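Glycosylation Associate Protein 2 (Streptococcus agalactiae serotype V, PDB 6OYC) probably takes part in the accessory Sec pathway as part of a Gap123 complex that handles glycosylated adhesins for secretion. Local coordinates at residues K124-G129 against G264-F269; S302-A307 against F413-D418. All blocks are in the same frame, centred on the assembly; numbering follows the deposited sequence.

Contact 1 (K124-G129 against G264-F269); sequences KGLFIG and GGLGTF
The carbonyl O of Gly-125 accepts a hydrogen bond from Arg-263 NH1, and the CD2 methyl of Leu-266 packs against Gly-125 O at 3.9 Å in van der Waals contact. The Arg-263 guanidinium also bonds to the O of Phe-127 through NH1 and to the O of Phe-269 through NE, and it makes a cation-pi contact with the Phe-127 ring. One arginine next to 264-269 thus fastens carbonyls of both segments.

Leu-266 is the main apolar group. Its CG lies opposite the carbonyl carbon and beside the backbone N (chi1 -81°), and chi2 (35°) then turns the methyls. Its CD2 meets a methyl of Leu-126, with CD2 to CD2 3.9 Å apart. The two leucines approach at a slant, so the touch is between single methyls. Gly-125 has no side chain, and Leu-266 CD2 comes within 4.1 Å of its CA. The fit is close on that side.

Within its own segment Phe-127 has Lys-124 O at its ring edge, in plane, 3.7 Å from CD1. Phe-184 also meets the ring. Farther along, Gly-129 O and Phe-269 O face each other at 3.6 Å with no bond between them. The Arg-263 bond to Phe-269 O probably eases this approach of two carbonyls. The touching parts run in much the same direction, 28° apart.

The setting is a domain junction. Leu-126 also packs on Leu-6 and Ile-8 of strand 6-11. Residues 124-129 leave the domain of the five-stranded parallel sheet, and 264-269 leave strand 251-262 for the mixed sheet, so two interdomain linkers lie side by side.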
loop_
_atom_site.group_PDB
_atom_site.type_symbol
_atom_site.label_atom_id
_atom_site.label_comp_id
_atom_site.label_asym_id
_atom_site.label_seq_id
_atom_site.Cartn_x
_atom_site.Cartn_y
_atom_site.Cartn_z
ATOM N N LYS B 124 16.178 10.992 2.281
ATOM C CA LYS B 124 16.000 9.744 1.552
ATOM C C LYS B 124 14.561 9.262 1.518
ATOM O O LYS B 124 14.303 8.187 0.965
ATOM C CB LYS B 124 16.929 8.666 2.130
ATOM C CG LYS B 124 18.419 8.985 1.833
ATOM C CD LYS B 124 19.297 7.739 1.807
ATOM C CE LYS B 124 20.759 8.097 1.499
ATOM N NZ LYS B 124 21.677 6.893 1.576
ATOM N N GLY B 125 13.609 10.051 2.041
ATOM C CA GLY B 125 12.245 9.577 2.180
ATOM C C GLY B 125 11.176 10.411 1.506
ATOM O O GLY B 125 9.993 10.095 1.643
ATOM N N LEU B 126 11.561 11.454 0.763
ATOM C CA LEU B 126 10.606 12.405 0.196
ATOM C C LEU B 126 10.506 12.286 -1.322
ATOM O O LEU B 126 10.012 13.199 -1.985
ATOM C CB LEU B 126 10.975 13.833 0.608
ATOM C CG LEU B 126 10.799 14.197 2.100
ATOM C CD1 LEU B 126 11.297 15.609 2.463
ATOM C CD2 LEU B 126 9.339 14.038 2.508
ATOM N N PHE B 127 10.974 11.179 -1.887
ATOM C CA PHE B 127 10.911 10.995 -3.330
ATOM C C PHE B 127 9.460 10.852 -3.791
ATOM O O PHE B 127 8.573 10.440 -3.033
ATOM C CB PHE B 127 11.735 9.759 -3.760
ATOM C CG PHE B 127 11.319 8.465 -3.065
ATOM C CD1 PHE B 127 11.876 8.104 -1.840
ATOM C CD2 PHE B 127 10.356 7.627 -3.631
ATOM C CE1 PHE B 127 11.490 6.925 -1.194
ATOM C CE2 PHE B 127 9.949 6.449 -2.987
ATOM C CZ PHE B 127 10.521 6.100 -1.765
ATOM N N ILE B 128 9.233 11.179 -5.051
ATOM C CA ILE B 128 7.932 10.988 -5.677
ATOM C C ILE B 128 7.873 9.586 -6.274
ATOM O O ILE B 128 8.864 9.050 -6.768
ATOM C CB ILE B 128 7.684 12.074 -6.743
ATOM C CG1 ILE B 128 8.881 12.115 -7.690
ATOM C CG2 ILE B 128 7.492 13.435 -6.086
ATOM C CD1 ILE B 128 8.693 12.981 -8.894
ATOM N N GLY B 129 6.694 8.986 -6.251
ATOM C CA GLY B 129 6.522 7.652 -6.785
ATOM C C GLY B 129 6.500 6.593 -5.694
ATOM O O GLY B 129 6.746 6.851 -4.510
ATOM N N GLY B 264 11.905 5.267 5.360
ATOM C CA GLY B 264 12.501 5.349 6.673
ATOM C C GLY B 264 11.570 5.787 7.773
ATOM O O GLY B 264 12.039 6.269 8.807
ATOM N N GLY B 265 10.259 5.649 7.583
ATOM C CA GLY B 265 9.289 6.125 8.566
ATOM C C GLY B 265 8.307 7.167 8.059
ATOM O O GLY B 265 7.296 7.408 8.723
ATOM N N LEU B 266 8.540 7.790 6.908
ATOM C CA LEU B 266 7.667 8.830 6.382
ATOM C C LEU B 266 6.506 8.293 5.552
ATOM O O LEU B 266 5.696 9.093 5.062
ATOM C CB LEU B 266 8.486 9.811 5.538
ATOM C CG LEU B 266 9.275 10.913 6.247
ATOM C CD1 LEU B 266 9.841 10.489 7.579
ATOM C CD2 LEU B 266 10.353 11.494 5.315
ATOM N N GLY B 267 6.407 6.978 5.365
ATOM C CA GLY B 267 5.263 6.387 4.697
ATOM C C GLY B 267 5.567 5.111 3.924
ATOM O O GLY B 267 6.619 4.982 3.285
ATOM N N THR B 268 4.634 4.167 3.959
ATOM C CA THR B 268 4.750 2.955 3.165
ATOM C C THR B 268 4.282 3.225 1.741
ATOM O O THR B 268 3.146 3.671 1.524
ATOM C CB THR B 268 3.926 1.827 3.791
ATOM O OG1 THR B 268 4.398 1.569 5.125
ATOM C CG2 THR B 268 4.048 0.556 2.953
ATOM N N PHE B 269 5.156 2.934 0.773
ATOM C CA PHE B 269 4.927 3.201 -0.650
ATOM C C PHE B 269 4.853 4.703 -0.882
ATOM O O PHE B 269 5.813 5.298 -1.379
ATOM C CB PHE B 269 3.661 2.509 -1.185
ATOM C CG PHE B 269 3.744 1.006 -1.206
ATOM C CD1 PHE B 269 4.869 0.354 -1.730
ATOM C CD2 PHE B 269 2.691 0.231 -0.720
ATOM C CE1 PHE B 269 4.938 -1.046 -1.767
ATOM C CE2 PHE B 269 2.761 -1.182 -0.737
ATOM C CZ PHE B 269 3.882 -1.812 -1.262
#

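Contact 2 (S302-A307 against F413-D418); sequences SGFRSA and FATSLD
Phe-413 opens the second segment and meets Phe-304 in a T-shaped, edge-to-face pair. The edge of the Phe-413 ring is turned to the face of the Phe-304 ring. The centroids are 4.9 Å apart and the planes stand at 71°. Phe-413 CZ comes to 3.5 Å from Phe-304 CD2. Phe-413 CE1 sits over the centre of the Phe-304 ring, 3.8 Å above its plane. The side chains come from opposite directions. With CG opposite the backbone N in both (chi1 175° in Phe-304), the rings reach toward each other.

Thr-415 follows and turns its methyl to the same pair. Its CG2 lies 3.7 Å from Phe-304 CE2, meeting that ring obliquely. The same methyl stands above one face of Phe-413, offset toward the rim. OG1 takes the position opposite the backbone N, which leaves CG2 between N and the carbonyl carbon. CG2 therefore touches both phenylalanines. Gln-332 also packs on Phe-304 and Thr-415.

Ser-416 closes a type I beta turn that begins at Phe-413. Its N and its OG both bond to Phe-413 O, at 3.1 Å and 3.0 Å. They reach that carbonyl from opposite faces of its plane. This double grip fixes the turn that carries Phe-413 into helix 416-424. On the other segment, Arg-305 NE bonds to Ala-307 O at 2.8 Å, nearly straight at 160° and close to the guanidinium plane. This ties Arg-305 to Ala-307 within the loop.

The loop 302-307 follows strand 297-301 of the alpha/beta-hydrolase-like domain, near a putative Ser-His-Asp triad. Across the segments the chemistry is purely apolar. Ring C-H groups point at a pi face and a methyl packs beside them. The contact rests on dispersion and close fit, with a small electrostatic share from the C-H groups pointing at the ring face.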
loop_
_atom_site.group_PDB
_atom_site.type_symbol
_atom_site.label_atom_id
_atom_site.label_comp_id
_atom_site.label_asym_id
_atom_site.label_seq_id
_atom_site.Cartn_x
_atom_site.Cartn_y
_atom_site.Cartn_z
ATOM N N SER B 302 -7.293 -1.635 -4.638
ATOM C CA SER B 302 -6.466 -1.806 -5.822
ATOM C C SER B 302 -6.762 -3.141 -6.492
ATOM O O SER B 302 -7.056 -4.145 -5.829
ATOM C CB SER B 302 -4.979 -1.727 -5.461
ATOM O OG SER B 302 -4.620 -0.450 -4.975
ATOM N N GLY B 303 -6.677 -3.146 -7.820
ATOM C CA GLY B 303 -6.763 -4.380 -8.571
ATOM C C GLY B 303 -5.495 -5.235 -8.427
ATOM O O GLY B 303 -4.558 -4.926 -7.689
ATOM N N PHE B 304 -5.492 -6.348 -9.157
ATOM C CA PHE B 304 -4.352 -7.253 -9.189
ATOM C C PHE B 304 -3.172 -6.590 -9.895
ATOM O O PHE B 304 -3.346 -5.987 -10.956
ATOM C CB PHE B 304 -4.765 -8.540 -9.900
ATOM C CG PHE B 304 -3.643 -9.533 -10.105
ATOM C CD1 PHE B 304 -2.764 -9.408 -11.180
ATOM C CD2 PHE B 304 -3.497 -10.621 -9.250
ATOM C CE1 PHE B 304 -1.746 -10.325 -11.384
ATOM C CE2 PHE B 304 -2.478 -11.552 -9.448
ATOM C CZ PHE B 304 -1.600 -11.397 -10.521
ATOM N N ARG B 305 -1.967 -6.712 -9.321
ATOM C CA ARG B 305 -0.769 -6.115 -9.911
ATOM C C ARG B 305 0.486 -6.734 -9.293
ATOM O O ARG B 305 0.645 -6.725 -8.069
ATOM C CB ARG B 305 -0.762 -4.576 -9.728
ATOM C CG ARG B 305 -0.971 -4.070 -8.257
ATOM C CD ARG B 305 -0.971 -2.511 -8.109
ATOM N NE ARG B 305 0.353 -1.872 -8.193
ATOM C CZ ARG B 305 0.563 -0.606 -8.586
ATOM N NH1 ARG B 305 -0.461 0.163 -8.939
ATOM N NH2 ARG B 305 1.794 -0.099 -8.638
ATOM N N SER B 306 1.385 -7.247 -10.143
ATOM C CA SER B 306 2.646 -7.818 -9.668
ATOM C C SER B 306 3.525 -6.758 -9.021
ATOM O O SER B 306 4.119 -6.991 -7.965
ATOM C CB SER B 306 3.409 -8.487 -10.818
ATOM O OG SER B 306 2.559 -9.352 -11.549
ATOM N N ALA B 307 3.651 -5.598 -9.662
ATOM C CA ALA B 307 4.393 -4.498 -9.064
ATOM C C ALA B 307 3.603 -3.955 -7.884
ATOM O O ALA B 307 2.400 -3.709 -7.992
ATOM C CB ALA B 307 4.647 -3.401 -10.093
ATOM N N PHE B 413 -5.908 -17.387 -15.467
ATOM C CA PHE B 413 -5.505 -16.594 -14.308
ATOM C C PHE B 413 -4.954 -17.565 -13.264
ATOM O O PHE B 413 -5.590 -17.812 -12.227
ATOM C CB PHE B 413 -6.690 -15.775 -13.771
ATOM C CG PHE B 413 -6.310 -14.753 -12.743
ATOM C CD1 PHE B 413 -5.448 -13.719 -13.059
ATOM C CD2 PHE B 413 -6.826 -14.824 -11.459
ATOM C CE1 PHE B 413 -5.098 -12.777 -12.115
ATOM C CE2 PHE B 413 -6.483 -13.884 -10.507
ATOM C CZ PHE B 413 -5.619 -12.857 -10.838
ATOM N N ALA B 414 -3.761 -18.105 -13.544
ATOM C CA ALA B 414 -3.299 -19.306 -12.853
ATOM C C ALA B 414 -3.088 -19.077 -11.354
ATOM O O ALA B 414 -3.315 -19.991 -10.548
ATOM C CB ALA B 414 -2.025 -19.817 -13.519
ATOM N N THR B 415 -2.685 -17.862 -10.954
ATOM C CA THR B 415 -2.473 -17.536 -9.539
ATOM C C THR B 415 -3.697 -17.798 -8.660
ATOM O O THR B 415 -3.584 -17.808 -7.429
ATOM C CB THR B 415 -2.061 -16.069 -9.375
ATOM O OG1 THR B 415 -1.801 -15.780 -7.990
ATOM C CG2 THR B 415 -3.176 -15.139 -9.878
ATOM N N SER B 416 -4.875 -17.988 -9.261
ATOM C CA SER B 416 -6.058 -18.282 -8.459
ATOM C C SER B 416 -5.900 -19.600 -7.715
ATOM O O SER B 416 -6.485 -19.784 -6.637
ATOM C CB SER B 416 -7.314 -18.318 -9.338
ATOM O OG SER B 416 -7.260 -19.338 -10.328
ATOM N N LEU B 417 -5.114 -20.525 -8.270
ATOM C CA LEU B 417 -4.839 -21.778 -7.572
ATOM C C LEU B 417 -4.086 -21.521 -6.277
ATOM O O LEU B 417 -4.388 -22.123 -5.239
ATOM C CB LEU B 417 -4.048 -22.722 -8.482
ATOM C CG LEU B 417 -4.687 -23.004 -9.848
ATOM C CD1 LEU B 417 -3.986 -24.136 -10.573
ATOM C CD2 LEU B 417 -6.172 -23.314 -9.683
ATOM N N ASP B 418 -3.110 -20.615 -6.312
ATOM C CA ASP B 418 -2.414 -20.249 -5.081
ATOM C C ASP B 418 -3.338 -19.530 -4.114
ATOM O O ASP B 418 -3.229 -19.717 -2.896
ATOM C CB ASP B 418 -1.203 -19.391 -5.416
ATOM C CG ASP B 418 -0.168 -20.155 -6.222
ATOM O OD1 ASP B 418 0.180 -21.303 -5.827
ATOM O OD2 ASP B 418 0.280 -19.616 -7.259
#

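How the contacts relate
From the N terminus, the chain first builds the parallel-sheet domain and leaves it through helix 115-125. Contact 1 then closes a loop of 134 residues that contains strands but no helix, bringing the exit of the antiparallel sheets back to their entrance. The chain next enters the mixed eight-stranded sheet. Contact 2 closes a second loop of 105 residues there, tying the loop after strand 297-301 to the turn that leads into helix 416-424. The two contacts follow one another in series and neither nest nor cross. The centres of contact 1 and contact 2 are about 26 Å apart. Contact 1 joins domains; contact 2 works within the hydrolase-like one.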